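Long-range contacts in 3-oxosteroid 1-dehydrogenase (Sterolibacterium denitrificans, PDB 7P18), which probably catalyses the FAD-dependent 1,2-dehydrogenation of 3-oxosteroids, passing the electrons to an acceptor: residues Val33-Ser39 with Val225-Thr231; Thr231-Ile237 with Gly248-Arg253; Asn342-Ile347 with Pro476-Ile481; Arg355-Ala360 with Asp453-Lys458. Residues are numbered along the deposited sequence.

Interaction 1: residues Val33-Ser39 with Val225-Thr231; sequences VLVVEKS and VPLWLNT. With FAD (flavin-adenine dinucleotide), chain C.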
# COMPACT_ATOMS: atom_id res chain seq x y z
N VAL A 33 -9.53 15.25 -21.22
CA VAL A 33 -9.14 15.03 -19.80
C VAL A 33 -8.09 16.07 -19.38
O VAL A 33 -7.15 16.32 -20.15
CB VAL A 33 -8.64 13.60 -19.59
CG1 VAL A 33 -8.34 13.32 -18.13
CG2 VAL A 33 -9.68 12.59 -20.08
N LEU A 34 -8.24 16.58 -18.15
CA LEU A 34 -7.14 17.25 -17.41
C LEU A 34 -6.91 16.51 -16.08
O LEU A 34 -7.90 16.21 -15.38
CB LEU A 34 -7.54 18.69 -17.14
CG LEU A 34 -6.61 19.47 -16.20
CD1 LEU A 34 -5.26 19.68 -16.82
CD2 LEU A 34 -7.24 20.80 -15.79
N VAL A 35 -5.64 16.28 -15.74
CA VAL A 35 -5.23 15.80 -14.38
C VAL A 35 -4.60 16.97 -13.61
O VAL A 35 -3.71 17.61 -14.18
CB VAL A 35 -4.28 14.61 -14.48
CG1 VAL A 35 -3.95 14.06 -13.08
CG2 VAL A 35 -4.88 13.52 -15.37
N VAL A 36 -5.04 17.23 -12.39
CA VAL A 36 -4.41 18.23 -11.47
C VAL A 36 -3.78 17.50 -10.27
O VAL A 36 -4.50 16.67 -9.64
CB VAL A 36 -5.38 19.34 -11.05
CG1 VAL A 36 -5.88 20.14 -12.25
CG2 VAL A 36 -6.54 18.85 -10.21
N GLU A 37 -2.52 17.83 -9.95
CA GLU A 37 -1.72 17.25 -8.84
C GLU A 37 -1.26 18.38 -7.89
O GLU A 37 -0.71 19.39 -8.40
CB GLU A 37 -0.53 16.47 -9.42
CG GLU A 37 0.53 16.09 -8.38
CD GLU A 37 0.05 15.28 -7.20
OE1 GLU A 37 -0.79 14.35 -7.45
OE2 GLU A 37 0.51 15.55 -6.06
N LYS A 38 -1.55 18.23 -6.60
CA LYS A 38 -1.24 19.19 -5.50
C LYS A 38 0.28 19.41 -5.45
O LYS A 38 0.68 20.57 -5.36
CB LYS A 38 -1.80 18.68 -4.18
CG LYS A 38 -1.32 19.32 -2.87
CD LYS A 38 -2.14 18.68 -1.76
CE LYS A 38 -1.73 19.03 -0.36
NZ LYS A 38 -2.74 18.57 0.60
N SER A 39 1.08 18.34 -5.57
CA SER A 39 2.51 18.35 -5.19
C SER A 39 3.36 18.61 -6.43
O SER A 39 2.81 18.75 -7.54
CB SER A 39 2.91 17.09 -4.46
OG SER A 39 3.25 16.07 -5.37
N VAL A 225 -2.36 13.83 -22.61
CA VAL A 225 -3.31 14.26 -21.57
C VAL A 225 -2.54 15.18 -20.64
O VAL A 225 -1.51 14.74 -20.10
CB VAL A 225 -3.90 13.06 -20.81
CG1 VAL A 225 -4.66 13.50 -19.58
CG2 VAL A 225 -4.75 12.19 -21.71
N PRO A 226 -2.98 16.44 -20.46
CA PRO A 226 -2.24 17.37 -19.60
C PRO A 226 -2.33 16.93 -18.13
O PRO A 226 -3.38 16.47 -17.69
CB PRO A 226 -2.92 18.72 -19.83
CG PRO A 226 -4.31 18.37 -20.36
CD PRO A 226 -4.11 17.09 -21.13
N LEU A 227 -1.22 17.11 -17.43
CA LEU A 227 -1.11 16.89 -15.97
C LEU A 227 -0.49 18.15 -15.34
O LEU A 227 0.68 18.38 -15.58
CB LEU A 227 -0.24 15.67 -15.74
CG LEU A 227 -0.33 15.07 -14.33
CD1 LEU A 227 0.13 13.63 -14.31
CD2 LEU A 227 0.48 15.87 -13.33
N TRP A 228 -1.26 18.91 -14.59
CA TRP A 228 -0.76 20.15 -13.95
C TRP A 228 -0.23 19.83 -12.55
O TRP A 228 -1.04 19.52 -11.67
CB TRP A 228 -1.83 21.23 -13.90
CG TRP A 228 -2.26 21.73 -15.24
CD1 TRP A 228 -1.75 21.39 -16.46
CD2 TRP A 228 -3.32 22.67 -15.50
NE1 TRP A 228 -2.46 22.01 -17.46
CE2 TRP A 228 -3.42 22.81 -16.90
CE3 TRP A 228 -4.23 23.35 -14.69
CZ2 TRP A 228 -4.35 23.65 -17.50
CZ3 TRP A 228 -5.16 24.17 -15.28
CH2 TRP A 228 -5.22 24.31 -16.66
N LEU A 229 1.08 19.96 -12.36
CA LEU A 229 1.75 19.81 -11.04
C LEU A 229 1.58 21.11 -10.25
O LEU A 229 1.23 22.13 -10.86
CB LEU A 229 3.22 19.45 -11.24
CG LEU A 229 3.47 18.11 -11.94
CD1 LEU A 229 4.92 17.96 -12.36
CD2 LEU A 229 3.11 16.95 -11.02
N ASN A 230 1.74 21.04 -8.94
CA ASN A 230 1.73 22.23 -8.05
C ASN A 230 0.39 22.92 -8.19
O ASN A 230 0.36 24.17 -8.09
CB ASN A 230 2.90 23.15 -8.42
CG ASN A 230 4.22 22.43 -8.40
OD1 ASN A 230 4.90 22.33 -9.42
ND2 ASN A 230 4.56 21.91 -7.25
N THR A 231 -0.69 22.15 -8.42
CA THR A 231 -2.04 22.68 -8.73
C THR A 231 -3.06 21.98 -7.85
O THR A 231 -3.80 21.12 -8.32
CB THR A 231 -2.36 22.54 -10.23
OG1 THR A 231 -1.36 23.23 -10.98
CG2 THR A 231 -3.71 23.12 -10.59
PA FAD C . -2.20 8.28 -3.89
O1A FAD C . -1.48 7.21 -4.63
O2A FAD C . -1.46 8.74 -2.66
O5B FAD C . -2.42 9.49 -4.90
C5B FAD C . -3.13 10.66 -4.43
C4B FAD C . -2.53 11.86 -5.10
O4B FAD C . -3.42 12.99 -4.92
C3B FAD C . -1.15 12.31 -4.55
O3B FAD C . -0.22 12.49 -5.60
C2B FAD C . -1.47 13.61 -3.81
O2B FAD C . -0.35 14.47 -3.69
C1B FAD C . -2.67 14.14 -4.60
N9A FAD C . -3.51 15.10 -3.89
C8A FAD C . -3.80 15.17 -2.56
N7A FAD C . -4.52 16.24 -2.24
C5A FAD C . -4.73 16.88 -3.46
C6A FAD C . -5.43 18.06 -3.80
N6A FAD C . -6.00 18.89 -2.92
N1A FAD C . -5.44 18.41 -5.11
C2A FAD C . -4.83 17.61 -5.99
N3A FAD C . -4.08 16.52 -5.77
C4A FAD C . -4.11 16.19 -4.47
N1 FAD C . -1.37 -1.06 -1.93
C2 FAD C . -1.60 -2.07 -2.80
O2 FAD C . -2.76 -2.38 -3.14
N3 FAD C . -0.60 -2.75 -3.36
C4 FAD C . 0.70 -2.67 -2.89
O4 FAD C . 1.58 -3.24 -3.52
C4X FAD C . 0.99 -1.65 -1.95
N5 FAD C . 2.23 -1.52 -1.50
C5X FAD C . 2.49 -0.47 -0.65
C6 FAD C . 3.82 -0.24 -0.23
C7 FAD C . 4.16 0.88 0.52
C7M FAD C . 5.60 1.12 0.94
C8 FAD C . 3.17 1.83 0.82
C8M FAD C . 3.52 3.07 1.61
C9 FAD C . 1.85 1.57 0.49
C9A FAD C . 1.49 0.46 -0.29
N10 FAD C . 0.16 0.19 -0.66
C10 FAD C . -0.13 -0.86 -1.53
C1' FAD C . -0.91 1.15 -0.37
C2' FAD C . -1.13 2.07 -1.60
O2' FAD C . 0.07 2.70 -2.03
C3' FAD C . -2.21 3.14 -1.35
O3' FAD C . -3.31 2.63 -0.60
C4' FAD C . -2.67 3.75 -2.66
O4' FAD C . -1.52 4.20 -3.36
C5' FAD C . -3.66 4.87 -2.51
O5' FAD C . -3.90 5.39 -3.83
P FAD C . -4.70 6.75 -4.03
O1P FAD C . -4.68 6.92 -5.49
O2P FAD C . -5.93 6.80 -3.25
O3P FAD C . -3.68 7.86 -3.40
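Valines, leucines, Pro226 and Trp228 make up the apolar part of this parallel strand pair. Val33 CG1 meets Val225 CG1 at 4.0 Å and Val35 CG1 meets Leu227 CG at 4.0 Å, while on the face of Val36 and Trp228 the methyl Leu34 CD1 sits 3.6 Å from the centroid of the five-membered ring of Trp228, a CH-pi contact. Beta-branched valine suits extended backbone. The main chains join through Val35 N to Pro226 O (3.0 Å), Trp228 N to Val35 O (2.8 Å) and Glu37 N to Trp228 O (2.8 Å); beyond the strands, Thr231 N reaches Glu37 O at 2.8 Å. At the polar edge Glu37 receives both ribose hydroxyls of FAD, O3B on OE1 and O2B on OE2, each at 2.7 Å, the acidic residue characteristic of a Rossmann-type dinucleotide fold at the end of its second strand. Strand 227-228 forms one edge of the parallel sheet, strand 33-36 pairs with strand 10-13, helix 17-28 packs against Val33 and Val35, and strand 256-262 touches Leu34 and Trp228.

Interaction 2: residues Thr231-Ile237 with Gly248-Arg253; sequences TPFESLI and GIVVKR. With FAD (flavin-adenine dinucleotide), chain C.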
# COMPACT_ATOMS: atom_id res chain seq x y z
N THR A 231 -0.69 22.15 -8.42
CA THR A 231 -2.04 22.68 -8.73
C THR A 231 -3.06 21.98 -7.85
O THR A 231 -3.80 21.12 -8.32
CB THR A 231 -2.36 22.54 -10.23
OG1 THR A 231 -1.36 23.23 -10.98
CG2 THR A 231 -3.71 23.12 -10.59
N PRO A 232 -3.11 22.31 -6.55
CA PRO A 232 -4.05 21.68 -5.64
C PRO A 232 -5.51 22.06 -5.90
O PRO A 232 -5.84 23.24 -6.06
CB PRO A 232 -3.64 22.21 -4.25
CG PRO A 232 -2.92 23.51 -4.55
CD PRO A 232 -2.24 23.29 -5.87
N PHE A 233 -6.37 21.04 -5.91
CA PHE A 233 -7.82 21.21 -5.70
C PHE A 233 -8.05 21.97 -4.40
O PHE A 233 -7.42 21.64 -3.37
CB PHE A 233 -8.51 19.84 -5.70
CG PHE A 233 -9.91 19.87 -5.17
CD1 PHE A 233 -10.14 19.82 -3.81
CD2 PHE A 233 -11.00 19.88 -6.04
CE1 PHE A 233 -11.42 19.82 -3.32
CE2 PHE A 233 -12.28 19.86 -5.54
CZ PHE A 233 -12.49 19.85 -4.19
N GLU A 234 -9.02 22.89 -4.42
CA GLU A 234 -9.54 23.58 -3.22
C GLU A 234 -11.02 23.33 -2.98
O GLU A 234 -11.41 23.21 -1.83
CB GLU A 234 -9.47 25.10 -3.42
CG GLU A 234 -8.09 25.67 -3.41
CD GLU A 234 -8.07 27.17 -3.17
OE1 GLU A 234 -9.18 27.85 -3.14
OE2 GLU A 234 -6.94 27.65 -3.01
N SER A 235 -11.85 23.35 -4.02
CA SER A 235 -13.31 23.26 -3.80
C SER A 235 -14.03 22.79 -5.07
O SER A 235 -13.47 22.81 -6.15
CB SER A 235 -13.85 24.58 -3.29
OG SER A 235 -13.67 25.58 -4.27
N LEU A 236 -15.26 22.37 -4.90
CA LEU A 236 -16.14 21.92 -6.01
C LEU A 236 -16.97 23.12 -6.49
O LEU A 236 -17.36 23.95 -5.65
CB LEU A 236 -17.04 20.81 -5.45
CG LEU A 236 -16.34 19.49 -5.11
CD1 LEU A 236 -17.23 18.59 -4.26
CD2 LEU A 236 -15.93 18.79 -6.36
N ILE A 237 -17.23 23.19 -7.79
CA ILE A 237 -18.25 24.10 -8.38
C ILE A 237 -19.54 23.29 -8.56
O ILE A 237 -19.48 22.20 -9.12
CB ILE A 237 -17.71 24.72 -9.69
CG1 ILE A 237 -16.39 25.46 -9.41
CG2 ILE A 237 -18.76 25.61 -10.34
CD1 ILE A 237 -15.63 25.88 -10.64
N GLY A 248 -17.55 21.49 -12.03
CA GLY A 248 -16.13 21.86 -12.10
C GLY A 248 -15.45 21.90 -10.74
O GLY A 248 -16.05 21.47 -9.75
N ILE A 249 -14.24 22.46 -10.71
CA ILE A 249 -13.47 22.63 -9.46
C ILE A 249 -12.81 24.01 -9.47
O ILE A 249 -12.57 24.54 -10.55
CB ILE A 249 -12.41 21.52 -9.31
CG1 ILE A 249 -11.35 21.58 -10.41
CG2 ILE A 249 -13.09 20.16 -9.25
CD1 ILE A 249 -10.16 20.65 -10.21
N VAL A 250 -12.46 24.48 -8.28
CA VAL A 250 -11.46 25.58 -8.09
C VAL A 250 -10.13 24.95 -7.70
O VAL A 250 -10.11 24.15 -6.73
CB VAL A 250 -11.93 26.56 -7.00
CG1 VAL A 250 -10.95 27.73 -6.88
CG2 VAL A 250 -13.37 27.03 -7.24
N VAL A 251 -9.06 25.32 -8.39
CA VAL A 251 -7.67 25.00 -8.01
C VAL A 251 -6.90 26.30 -7.71
O VAL A 251 -7.40 27.41 -8.00
CB VAL A 251 -6.95 24.20 -9.10
CG1 VAL A 251 -7.67 22.87 -9.34
CG2 VAL A 251 -6.79 25.00 -10.41
N LYS A 252 -5.73 26.13 -7.11
CA LYS A 252 -4.70 27.18 -6.92
C LYS A 252 -3.57 26.86 -7.90
O LYS A 252 -2.92 25.84 -7.73
CB LYS A 252 -4.28 27.21 -5.46
CG LYS A 252 -3.49 28.44 -5.03
CD LYS A 252 -2.94 28.34 -3.61
CE LYS A 252 -1.52 28.86 -3.50
NZ LYS A 252 -1.29 29.47 -2.17
N ARG A 253 -3.42 27.67 -8.95
CA ARG A 253 -2.53 27.41 -10.11
C ARG A 253 -1.65 28.64 -10.30
O ARG A 253 -2.21 29.74 -10.44
CB ARG A 253 -3.40 27.13 -11.34
CG ARG A 253 -2.69 27.18 -12.68
CD ARG A 253 -1.73 26.04 -12.88
NE ARG A 253 -1.53 25.74 -14.28
CZ ARG A 253 -0.63 24.87 -14.73
NH1 ARG A 253 0.14 24.23 -13.88
NH2 ARG A 253 -0.49 24.68 -16.03
PA FAD C . -2.20 8.28 -3.89
O1A FAD C . -1.48 7.21 -4.63
O2A FAD C . -1.46 8.74 -2.66
O5B FAD C . -2.42 9.49 -4.90
C5B FAD C . -3.13 10.66 -4.43
C4B FAD C . -2.53 11.86 -5.10
O4B FAD C . -3.42 12.99 -4.92
C3B FAD C . -1.15 12.31 -4.55
O3B FAD C . -0.22 12.49 -5.60
C2B FAD C . -1.47 13.61 -3.81
O2B FAD C . -0.35 14.47 -3.69
C1B FAD C . -2.67 14.14 -4.60
N9A FAD C . -3.51 15.10 -3.89
C8A FAD C . -3.80 15.17 -2.56
N7A FAD C . -4.52 16.24 -2.24
C5A FAD C . -4.73 16.88 -3.46
C6A FAD C . -5.43 18.06 -3.80
N6A FAD C . -6.00 18.89 -2.92
N1A FAD C . -5.44 18.41 -5.11
C2A FAD C . -4.83 17.61 -5.99
N3A FAD C . -4.08 16.52 -5.77
C4A FAD C . -4.11 16.19 -4.47
N1 FAD C . -1.37 -1.06 -1.93
C2 FAD C . -1.60 -2.07 -2.80
O2 FAD C . -2.76 -2.38 -3.14
N3 FAD C . -0.60 -2.75 -3.36
C4 FAD C . 0.70 -2.67 -2.89
O4 FAD C . 1.58 -3.24 -3.52
C4X FAD C . 0.99 -1.65 -1.95
N5 FAD C . 2.23 -1.52 -1.50
C5X FAD C . 2.49 -0.47 -0.65
C6 FAD C . 3.82 -0.24 -0.23
C7 FAD C . 4.16 0.88 0.52
C7M FAD C . 5.60 1.12 0.94
C8 FAD C . 3.17 1.83 0.82
C8M FAD C . 3.52 3.07 1.61
C9 FAD C . 1.85 1.57 0.49
C9A FAD C . 1.49 0.46 -0.29
N10 FAD C . 0.16 0.19 -0.66
C10 FAD C . -0.13 -0.86 -1.53
C1' FAD C . -0.91 1.15 -0.37
C2' FAD C . -1.13 2.07 -1.60
O2' FAD C . 0.07 2.70 -2.03
C3' FAD C . -2.21 3.14 -1.35
O3' FAD C . -3.31 2.63 -0.60
C4' FAD C . -2.67 3.75 -2.66
O4' FAD C . -1.52 4.20 -3.36
C5' FAD C . -3.66 4.87 -2.51
O5' FAD C . -3.90 5.39 -3.83
P FAD C . -4.70 6.75 -4.03
O1P FAD C . -4.68 6.92 -5.49
O2P FAD C . -5.93 6.80 -3.25
O3P FAD C . -3.68 7.86 -3.40
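This is an antiparallel beta hairpin contact, between strand 233-237 and strand 248-253, at the outer side of a four-stranded mixed sheet, where the hairpin borders the adenine of FAD. The two short strand axes approach to 4.3 Å and run at 156° to each other. Ile237 N donates to Gly248 O and Val250 N to Ser235 O, both at 2.9 Å, and Lys252 N reaches Pro232 O at 3.1 Å. Between Phe233 and Ser235 the register slips by one residue: Glu234 and Ser235 both face Val250, a classic beta bulge. Val250 O therefore takes Glu234 N at 2.8 Å and, weakly, Ser235 N at 3.3 Å. Ile237 CG1 packs on Val250 CG2 at 4.0 Å, and Gly248 suits its place because a side chain there would crowd Ile237 CD1. On the face of Leu236 and Ile249, Ile249 CG2 lies at the edge of the Phe233 ring, 3.8 Å from CE2, an apolar match for the inner side, where Phe233 also touches helix 302-309. The adenine is read by backbone: Phe233 N donates to FAD N1A at 2.9 Å, and FAD N6A donates to Phe233 O at 3.1 Å. Since this pair matches one acceptor and one amino group on the same edge of the base, the chemistry implies recognition of adenine that depends on main-chain position rather than on a polar side chain.

Interaction 3: residues Asn342-Ile347 with Pro476-Ile481; sequences NLPGCI and PCLAPI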
# COMPACT_ATOMS: atom_id res chain seq x y z
N ASN A 342 7.47 -12.12 9.28
CA ASN A 342 7.17 -13.57 9.06
C ASN A 342 8.44 -14.40 9.28
O ASN A 342 8.32 -15.65 9.43
CB ASN A 342 6.64 -13.86 7.66
CG ASN A 342 5.28 -13.24 7.40
OD1 ASN A 342 5.04 -12.11 7.81
ND2 ASN A 342 4.46 -13.93 6.62
N LEU A 343 9.60 -13.76 9.28
CA LEU A 343 10.92 -14.45 9.41
C LEU A 343 11.08 -15.05 10.79
O LEU A 343 10.51 -14.59 11.79
CB LEU A 343 12.05 -13.50 9.02
CG LEU A 343 12.08 -13.15 7.54
CD1 LEU A 343 13.03 -11.98 7.29
CD2 LEU A 343 12.51 -14.34 6.71
N PRO A 344 11.82 -16.17 10.90
CA PRO A 344 11.91 -16.92 12.15
C PRO A 344 12.89 -16.31 13.16
O PRO A 344 13.96 -15.93 12.77
CB PRO A 344 12.37 -18.31 11.65
CG PRO A 344 13.22 -18.01 10.51
CD PRO A 344 12.51 -16.86 9.80
N GLY A 345 12.45 -16.20 14.42
CA GLY A 345 13.28 -15.72 15.54
C GLY A 345 12.90 -14.32 16.04
O GLY A 345 13.64 -13.81 16.88
N CYS A 346 11.82 -13.72 15.55
CA CYS A 346 11.40 -12.38 16.05
C CYS A 346 10.04 -12.50 16.74
O CYS A 346 9.20 -13.29 16.27
CB CYS A 346 11.39 -11.35 14.96
SG CYS A 346 10.10 -11.57 13.70
N ILE A 347 9.84 -11.76 17.83
CA ILE A 347 8.53 -11.75 18.53
C ILE A 347 8.09 -10.31 18.73
O ILE A 347 8.96 -9.43 18.79
CB ILE A 347 8.55 -12.54 19.85
CG1 ILE A 347 9.58 -12.05 20.85
CG2 ILE A 347 8.69 -14.03 19.57
CD1 ILE A 347 9.31 -12.59 22.25
N PRO A 476 8.97 -22.62 9.00
CA PRO A 476 9.91 -21.63 8.48
C PRO A 476 9.73 -20.25 9.13
O PRO A 476 10.50 -19.37 8.82
CB PRO A 476 9.60 -21.53 6.98
CG PRO A 476 8.15 -21.95 6.90
CD PRO A 476 7.93 -22.94 8.02
N CYS A 477 8.70 -20.09 9.95
CA CYS A 477 8.39 -18.81 10.65
C CYS A 477 8.89 -18.82 12.10
O CYS A 477 8.75 -17.75 12.78
CB CYS A 477 6.87 -18.55 10.65
SG CYS A 477 6.21 -18.29 8.99
N LEU A 478 9.38 -19.95 12.64
CA LEU A 478 9.71 -20.04 14.08
C LEU A 478 11.18 -20.50 14.25
O LEU A 478 11.56 -21.54 13.68
CB LEU A 478 8.78 -21.01 14.79
CG LEU A 478 7.31 -20.61 14.90
CD1 LEU A 478 6.51 -21.73 15.51
CD2 LEU A 478 7.15 -19.31 15.70
N ALA A 479 11.99 -19.73 14.99
CA ALA A 479 13.37 -20.14 15.38
C ALA A 479 13.64 -19.69 16.80
O ALA A 479 13.01 -18.75 17.31
CB ALA A 479 14.42 -19.63 14.41
N PRO A 480 14.60 -20.35 17.50
CA PRO A 480 15.01 -19.91 18.83
C PRO A 480 15.57 -18.49 18.90
O PRO A 480 16.16 -18.01 17.96
CB PRO A 480 16.15 -20.89 19.23
CG PRO A 480 15.94 -22.10 18.35
CD PRO A 480 15.32 -21.57 17.07
N ILE A 481 15.37 -17.87 20.06
CA ILE A 481 15.98 -16.56 20.43
C ILE A 481 16.92 -16.85 21.61
O ILE A 481 16.41 -17.21 22.69
CB ILE A 481 14.88 -15.55 20.79
CG1 ILE A 481 13.97 -15.25 19.60
CG2 ILE A 481 15.53 -14.29 21.36
CD1 ILE A 481 12.64 -14.61 19.99
O HOH W 1 10.27 -17.36 16.17
O HOH W 2 8.32 -15.72 15.53
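Pro476 opens its segment by placing its carbonyl O 3.4 Å from Pro344 CD, a close carbon-oxygen approach. Cys477 follows with two CA-H...O contacts: its CA lies 3.4 Å from Asn342 O, and its own O lies 3.3 Å from Pro344 CA. Leu478 turns away, though its backbone N still comes within 3.6 Å of Pro344 CB. Ala479 then points its small methyl at the proline, CB to Pro344 CB at 3.7 Å, letting the two backbones come close, and its O lies 3.5 Å from Gly345 CA. Water 1 joins the backbones here, accepting from Gly345 N at 3.0 Å and Ala479 N at 3.2 Å. Pro480 points outward, and Ile481 closes the segment: its CG1 stands 3.1 Å from Gly345 O and its CD1 4.0 Å from Ile347 CG2. Segment 342-347 bends in a type II beta turn from Leu343 to Cys346, with proline and glycine in the two central positions; the backbone angles of Gly345 by themselves call for glycine. The two loops thus meet through carbon-oxygen, apolar and water-mediated contacts. Helix 434-450 lies against Ile347 and Ile481, strand 383-387 packs on Cys346 and Ile347, and helix 389-394 touches Leu343 and Cys346.

Interaction 4: residues Arg355-Ala360 with Asp453-Lys458; sequences RFINEA and DREFDK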
# COMPACT_ATOMS: atom_id res chain seq x y z
N ARG A 355 3.22 -11.53 24.21
CA ARG A 355 2.75 -11.56 22.80
C ARG A 355 1.24 -11.35 22.76
O ARG A 355 0.55 -11.79 23.71
CB ARG A 355 3.16 -12.87 22.11
CG ARG A 355 4.66 -12.99 21.90
CD ARG A 355 5.02 -14.35 21.32
NE ARG A 355 4.45 -14.56 20.00
CZ ARG A 355 3.70 -15.60 19.62
NH1 ARG A 355 3.42 -16.58 20.46
NH2 ARG A 355 3.23 -15.65 18.38
N PHE A 356 0.71 -10.77 21.67
CA PHE A 356 -0.76 -10.52 21.55
C PHE A 356 -1.26 -10.76 20.13
O PHE A 356 -2.53 -10.71 19.92
CB PHE A 356 -1.13 -9.10 21.99
CG PHE A 356 -0.43 -7.99 21.27
CD1 PHE A 356 -0.95 -7.45 20.12
CD2 PHE A 356 0.78 -7.49 21.74
CE1 PHE A 356 -0.28 -6.45 19.45
CE2 PHE A 356 1.47 -6.50 21.06
CZ PHE A 356 0.93 -5.98 19.90
N ILE A 357 -0.34 -11.02 19.19
CA ILE A 357 -0.65 -11.15 17.75
C ILE A 357 0.32 -12.14 17.10
O ILE A 357 1.53 -12.06 17.36
CB ILE A 357 -0.62 -9.77 17.05
CG1 ILE A 357 -1.09 -9.84 15.59
CG2 ILE A 357 0.74 -9.06 17.15
CD1 ILE A 357 -2.52 -10.28 15.39
N ASN A 358 -0.22 -12.95 16.19
CA ASN A 358 0.57 -13.66 15.16
C ASN A 358 1.51 -12.65 14.50
O ASN A 358 1.02 -11.75 13.80
CB ASN A 358 -0.32 -14.41 14.16
CG ASN A 358 0.46 -15.09 13.04
OD1 ASN A 358 1.69 -15.09 13.04
ND2 ASN A 358 -0.26 -15.67 12.10
N GLU A 359 2.83 -12.79 14.66
CA GLU A 359 3.78 -11.81 14.07
C GLU A 359 3.68 -11.81 12.55
O GLU A 359 3.97 -10.79 11.95
CB GLU A 359 5.23 -12.07 14.44
CG GLU A 359 5.56 -11.78 15.90
CD GLU A 359 5.13 -12.79 16.94
OE1 GLU A 359 4.68 -13.92 16.55
OE2 GLU A 359 5.20 -12.45 18.12
N ALA A 360 3.31 -12.94 11.93
CA ALA A 360 3.09 -13.07 10.49
C ALA A 360 1.69 -12.58 10.07
O ALA A 360 1.39 -12.71 8.90
CB ALA A 360 3.29 -14.51 10.06
N ASP A 453 3.34 -22.69 17.24
CA ASP A 453 3.06 -21.52 18.10
C ASP A 453 1.70 -21.79 18.73
O ASP A 453 0.66 -21.62 18.04
CB ASP A 453 3.15 -20.24 17.27
CG ASP A 453 2.53 -19.03 17.95
OD1 ASP A 453 2.23 -19.11 19.17
OD2 ASP A 453 2.31 -18.03 17.24
N ARG A 454 1.70 -22.19 20.00
CA ARG A 454 0.47 -22.68 20.68
C ARG A 454 -0.48 -21.52 20.99
O ARG A 454 -1.63 -21.81 21.27
CB ARG A 454 0.82 -23.40 21.98
CG ARG A 454 1.65 -24.66 21.78
CD ARG A 454 0.91 -25.78 21.06
NE ARG A 454 1.78 -26.92 20.81
CZ ARG A 454 1.49 -27.98 20.06
NH1 ARG A 454 0.34 -28.06 19.42
NH2 ARG A 454 2.39 -28.94 19.90
N GLU A 455 -0.03 -20.26 20.92
CA GLU A 455 -0.89 -19.09 21.26
C GLU A 455 -1.46 -18.44 20.00
O GLU A 455 -2.66 -18.18 19.97
CB GLU A 455 -0.10 -18.10 22.12
CG GLU A 455 0.09 -18.65 23.53
CD GLU A 455 1.07 -17.83 24.35
OE1 GLU A 455 0.69 -16.74 24.78
OE2 GLU A 455 2.22 -18.28 24.52
N PHE A 456 -0.66 -18.14 18.99
CA PHE A 456 -1.16 -17.41 17.79
C PHE A 456 -0.90 -18.14 16.46
O PHE A 456 -1.18 -17.53 15.41
CB PHE A 456 -0.58 -16.00 17.81
CG PHE A 456 -0.94 -15.24 19.06
CD1 PHE A 456 -2.25 -14.85 19.28
CD2 PHE A 456 0.01 -15.00 20.05
CE1 PHE A 456 -2.60 -14.19 20.46
CE2 PHE A 456 -0.33 -14.35 21.22
CZ PHE A 456 -1.63 -13.92 21.41
N ASP A 457 -0.39 -19.37 16.48
CA ASP A 457 -0.23 -20.24 15.29
C ASP A 457 0.57 -19.55 14.18
O ASP A 457 0.28 -19.81 12.98
CB ASP A 457 -1.60 -20.74 14.80
CG ASP A 457 -1.50 -21.96 13.89
OD1 ASP A 457 -0.58 -22.79 14.12
OD2 ASP A 457 -2.30 -22.05 12.95
N LYS A 458 1.63 -18.78 14.51
CA LYS A 458 2.52 -18.23 13.45
C LYS A 458 3.03 -19.39 12.57
O LYS A 458 3.42 -20.44 13.13
CB LYS A 458 3.71 -17.48 14.01
CG LYS A 458 4.49 -16.73 12.96
CD LYS A 458 5.78 -16.12 13.49
CE LYS A 458 6.46 -15.31 12.43
NZ LYS A 458 7.86 -14.98 12.75
O HOH W 3 3.97 -16.75 23.37
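Arg355 begins with the strongest polar link between the two loops, a two-pronged salt bridge to Asp453: NH2 to OD2 at 2.8 Å and NH1 to OD1 at 3.1 Å. Its NE and NH2 also bind Glu359 OE2 and OE1, each at 2.9 Å, so one planar guanidinium serves two carboxylates in a salt-bridge network. Water 3 links Arg355 NH1, at 3.0 Å, to Glu455 OE2, at 2.6 Å, itself hydrogen-bonded to Tyr447 OH. Phe456 CD2 lies over a face of the guanidinium, 3.7 Å from Arg355 NH2. The Phe356 side chain packs on helix 363-377, and its backbone C comes 3.4 Å from Phe456 CZ over the face of that ring; Ile357 N lies over the ring too, 3.9 Å from CZ. Both loops are shaped by Asx motifs. Asn358 OD1 accepts from Ala360 N at 2.9 Å, an Asx turn, and Asp453 OD1 accepts from Glu455 N and Phe456 N, both at 3.1 Å; the short polar side chains of Asn and Asp suit such turns. Glu359 and Ala360 meet the aliphatic part of Lys458, with Glu359 OE1 3.9 Å from CD and Ala360 CB 3.8 Å from CG, while Lys458 NZ continues to Cys477 O.

The four contacts form two pairs on opposite sides of the chain's centre. Interactions 1 and 2 share Thr231, touch through Trp228 and Arg253, and both bind FAD; each is partly buried and rests on backbone pairing, parallel in the first and, with a bulge, antiparallel in the second. Interactions 3 and 4 join loops away from the FAD and steroid sites, their nearest atoms at least about 31 Å from the first pair. Interaction 3 is the buried one, with carbon-oxygen, apolar and water contacts, whereas interaction 4, nested within the loop that 3 closes, is also partly buried and relies on charge. Lys458 connects them, its NZ 2.9 Å from Cys477 O, a probable hydrogen bond.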